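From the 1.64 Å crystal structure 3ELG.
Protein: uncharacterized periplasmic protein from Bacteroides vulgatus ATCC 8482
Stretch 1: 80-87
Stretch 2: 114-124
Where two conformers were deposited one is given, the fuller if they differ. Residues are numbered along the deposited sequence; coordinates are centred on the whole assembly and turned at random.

Stretch 1 80-87: QAISKYMK
Stretch 2, residues 114-124: EVDFDQFGGFL

Residues 80-87 form a regular helix (phi/psi near -65/-40), with i to i+4 bonds such as M86 N to I82 O (2.8 Å). Stretch 2 is a strand, a tight turn and a second strand. The axes of the helix and strand 114-117 run at 137°, nearer antiparallel than parallel, and approach to 10.7 Å. The register is fixed by three CA pairs: I82 CA to G121 CA is 5.3 Å, Y85 CA to F123 CA is 7.9 Å, and M86 CA to V115 CA is 8.9 Å. No hydrogen bond crosses the interface, so its 394 Å² of buried surface reflects apolar and aromatic packing.

The strand begins with E114 and extended angles near -110/125, which alternate the side chains: V115 and F117 point toward the helix, while E114 and D116 lie out of its reach. V115 (chi1 t) places CG1 4.1 Å from SE of M86, a selenomethionine whose m, m, m chain brings its end nearer than its sideways CA-to-CB bond would suggest.

F117 (-128/153; chi1 m, chi2 83°) is the hub. Over one face of its ring lies I82 CG2, 4.0 Å from the centroid and 19° off the normal, a CH-pi contact; I82 (m, t) also sets CD1 3.7 Å from F117 CB. M86 SE sits at the ring edge, 3.8 Å from F117 CZ. The F117 edge is directed toward the Y85 face in an offset edge-to-face pair, with centroids 5.6 Å apart and planes at 82°; Y85 CD1 to F117 CE2 is 3.8 Å.

D118 to G121 make a type I turn, closed by G121 N to D118 O (3.0 Å). D118 (chi1 p) reinforces it: its OD1 accepts from F120 N and from G122 N, each at 2.8 Å. Q119 and F120 turn their side chains away from the helix, yet F120 O lies 4.1 Å from A81 CB. G121, at 85/15, belongs to the closest CA pair, and its CA lies 3.6 Å from I82 CG1. An ideal CB here would be 3.0 Å from A81 CB and would also jam against the preceding carbonyl. G122 (-77/131) leads into the second strand, its O accepting from D118 N (2.8 Å).

F123 (-60/135; chi1 t, chi2 81°) points toward Y85 (chi1 t, chi2 -85°). Their planes differ by 6°, but the rings are slid apart, with centroids at 5.2 Å. F123 CB lies over the Y85 face, 4.0 Å from its centroid, while Y85 OH lies over the F123 face, 3.4 Å from F123 CG. L124 N to D116 O (2.8 Å) ties the two strands together.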

# COMPACT_ATOMS: atom_id res chain seq x y z
N GLN A 80 8.28 3.65 -12.39
CA GLN A 80 8.64 4.80 -13.25
C GLN A 80 7.66 5.01 -14.42
O GLN A 80 7.27 6.12 -14.75
CB GLN A 80 10.08 4.65 -13.78
CG GLN A 80 10.46 5.80 -14.67
N ALA A 81 7.24 3.92 -15.05
CA ALA A 81 6.34 4.02 -16.21
C ALA A 81 5.01 4.65 -15.76
O ALA A 81 4.38 5.39 -16.49
CB ALA A 81 6.08 2.61 -16.86
N ILE A 82 4.61 4.32 -14.53
CA ILE A 82 3.32 4.77 -13.99
C ILE A 82 3.44 6.25 -13.61
O ILE A 82 2.57 7.05 -13.90
CB ILE A 82 2.83 3.85 -12.82
CG1 ILE A 82 2.47 2.46 -13.37
CG2 ILE A 82 1.67 4.55 -12.06
CD1 ILE A 82 1.86 1.49 -12.37
N SER A 83 4.55 6.64 -12.98
CA SER A 83 4.75 8.05 -12.60
C SER A 83 4.79 8.94 -13.85
O SER A 83 4.29 10.07 -13.85
CB SER A 83 6.01 8.24 -11.74
OG SER A 83 7.08 7.52 -12.32
N LYS A 84 5.36 8.41 -14.93
CA LYS A 84 5.42 9.15 -16.19
C LYS A 84 4.02 9.40 -16.67
O LYS A 84 3.64 10.51 -17.06
CB LYS A 84 6.18 8.33 -17.25
CG LYS A 84 6.29 8.97 -18.60
CD LYS A 84 7.19 8.16 -19.51
CE LYS A 84 7.00 8.56 -20.97
NZ LYS A 84 7.63 7.56 -21.88
N TYR A 85 3.23 8.34 -16.65
CA TYR A 85 1.86 8.42 -17.11
C TYR A 85 1.07 9.41 -16.27
O TYR A 85 0.31 10.23 -16.78
CB TYR A 85 1.20 7.05 -17.11
CG TYR A 85 -0.07 7.03 -17.90
CD1 TYR A 85 -1.26 7.43 -17.32
CD2 TYR A 85 -0.07 6.64 -19.23
CE1 TYR A 85 -2.44 7.45 -18.06
CE2 TYR A 85 -1.22 6.65 -19.97
CZ TYR A 85 -2.41 7.05 -19.38
OH TYR A 85 -3.54 7.02 -20.14
N MSE A 86 1.26 9.33 -14.96
CA MSE A 86 0.50 10.16 -14.02
C MSE A 86 0.83 11.64 -14.21
O MSE A 86 -0.03 12.51 -14.08
CB MSE A 86 0.76 9.78 -12.58
CG MSE A 86 0.28 8.39 -12.26
SE MSE A 86 -1.63 8.09 -12.47
CE MSE A 86 -2.25 9.23 -11.11
N LYS A 87 2.09 11.89 -14.52
CA LYS A 87 2.58 13.27 -14.68
C LYS A 87 1.98 13.86 -15.95
O LYS A 87 1.59 15.03 -16.00
CB LYS A 87 4.10 13.28 -14.75
CG LYS A 87 4.66 14.68 -14.96
CD LYS A 87 4.90 15.38 -13.62
N GLU A 114 -9.71 6.28 -9.21
CA GLU A 114 -8.74 5.18 -9.21
C GLU A 114 -8.23 4.96 -10.60
O GLU A 114 -9.00 4.90 -11.54
CB GLU A 114 -9.35 3.91 -8.68
CG GLU A 114 -8.34 2.76 -8.54
CD GLU A 114 -8.99 1.42 -8.22
OE1 GLU A 114 -9.64 1.33 -7.15
OE2 GLU A 114 -8.82 0.47 -9.01
N VAL A 115 -6.92 4.99 -10.74
CA VAL A 115 -6.28 4.80 -12.03
C VAL A 115 -5.60 3.44 -12.04
O VAL A 115 -4.71 3.16 -11.23
CB VAL A 115 -5.25 5.94 -12.34
CG1 VAL A 115 -4.85 5.87 -13.79
CG2 VAL A 115 -5.82 7.34 -11.97
N ASP A 116 -6.06 2.59 -12.97
CA ASP A 116 -5.62 1.19 -13.06
C ASP A 116 -4.63 0.94 -14.17
O ASP A 116 -4.82 1.38 -15.31
CB ASP A 116 -6.80 0.22 -13.21
CG ASP A 116 -7.73 0.20 -12.03
OD1 ASP A 116 -7.37 0.70 -10.91
OD2 ASP A 116 -8.83 -0.36 -12.24
N PHE A 117 -3.58 0.22 -13.81
CA PHE A 117 -2.47 -0.19 -14.71
C PHE A 117 -2.21 -1.70 -14.65
O PHE A 117 -2.47 -2.37 -13.66
CB PHE A 117 -1.17 0.52 -14.30
CG PHE A 117 -1.27 2.00 -14.31
CD1 PHE A 117 -1.80 2.68 -13.24
CD2 PHE A 117 -0.87 2.72 -15.44
CE1 PHE A 117 -1.87 4.06 -13.24
CE2 PHE A 117 -1.01 4.11 -15.48
CZ PHE A 117 -1.51 4.77 -14.37
N ASP A 118 -1.68 -2.23 -15.75
CA ASP A 118 -1.23 -3.62 -15.74
C ASP A 118 0.11 -3.76 -15.03
O ASP A 118 0.66 -2.78 -14.54
CB ASP A 118 -1.19 -4.25 -17.14
CG ASP A 118 -0.26 -3.56 -18.07
OD1 ASP A 118 0.78 -3.06 -17.60
OD2 ASP A 118 -0.55 -3.51 -19.32
N GLN A 119 0.63 -4.97 -15.01
CA GLN A 119 1.84 -5.26 -14.23
C GLN A 119 3.05 -4.58 -14.84
O GLN A 119 4.11 -4.48 -14.20
CB GLN A 119 2.09 -6.76 -14.11
CG GLN A 119 1.85 -7.53 -15.39
CD GLN A 119 0.41 -8.02 -15.51
OE1 GLN A 119 -0.44 -7.36 -16.13
NE2 GLN A 119 0.13 -9.19 -14.94
N PHE A 120 2.89 -4.13 -16.08
CA PHE A 120 3.99 -3.48 -16.83
C PHE A 120 3.91 -1.98 -16.77
O PHE A 120 4.78 -1.25 -17.30
CB PHE A 120 4.02 -3.97 -18.28
CG PHE A 120 4.09 -5.45 -18.38
CD1 PHE A 120 5.28 -6.11 -18.13
CD2 PHE A 120 2.94 -6.20 -18.56
CE1 PHE A 120 5.35 -7.49 -18.15
CE2 PHE A 120 3.00 -7.59 -18.57
CZ PHE A 120 4.20 -8.23 -18.37
N GLY A 121 2.87 -1.50 -16.10
CA GLY A 121 2.65 -0.07 -15.99
C GLY A 121 1.90 0.54 -17.16
O GLY A 121 1.88 1.76 -17.36
N GLY A 122 1.30 -0.33 -17.94
CA GLY A 122 0.39 0.09 -18.98
C GLY A 122 -0.97 0.50 -18.47
O GLY A 122 -1.58 -0.20 -17.67
N PHE A 123 -1.44 1.66 -18.90
CA PHE A 123 -2.79 2.15 -18.49
C PHE A 123 -3.88 1.19 -18.92
O PHE A 123 -3.88 0.70 -20.10
CB PHE A 123 -3.08 3.56 -19.05
CG PHE A 123 -4.46 4.04 -18.77
CD1 PHE A 123 -4.78 4.59 -17.55
CD2 PHE A 123 -5.44 4.01 -19.75
CE1 PHE A 123 -6.07 5.04 -17.29
CE2 PHE A 123 -6.73 4.47 -19.48
CZ PHE A 123 -7.03 4.99 -18.23
N LEU A 124 -4.82 0.91 -18.02
CA LEU A 124 -5.97 0.12 -18.35
C LEU A 124 -7.25 0.92 -18.36
O LEU A 124 -7.96 0.94 -19.33
CB LEU A 124 -6.11 -1.04 -17.36
CG LEU A 124 -5.00 -2.10 -17.43
CD1 LEU A 124 -5.17 -3.03 -16.22
CD2 LEU A 124 -4.99 -2.88 -18.75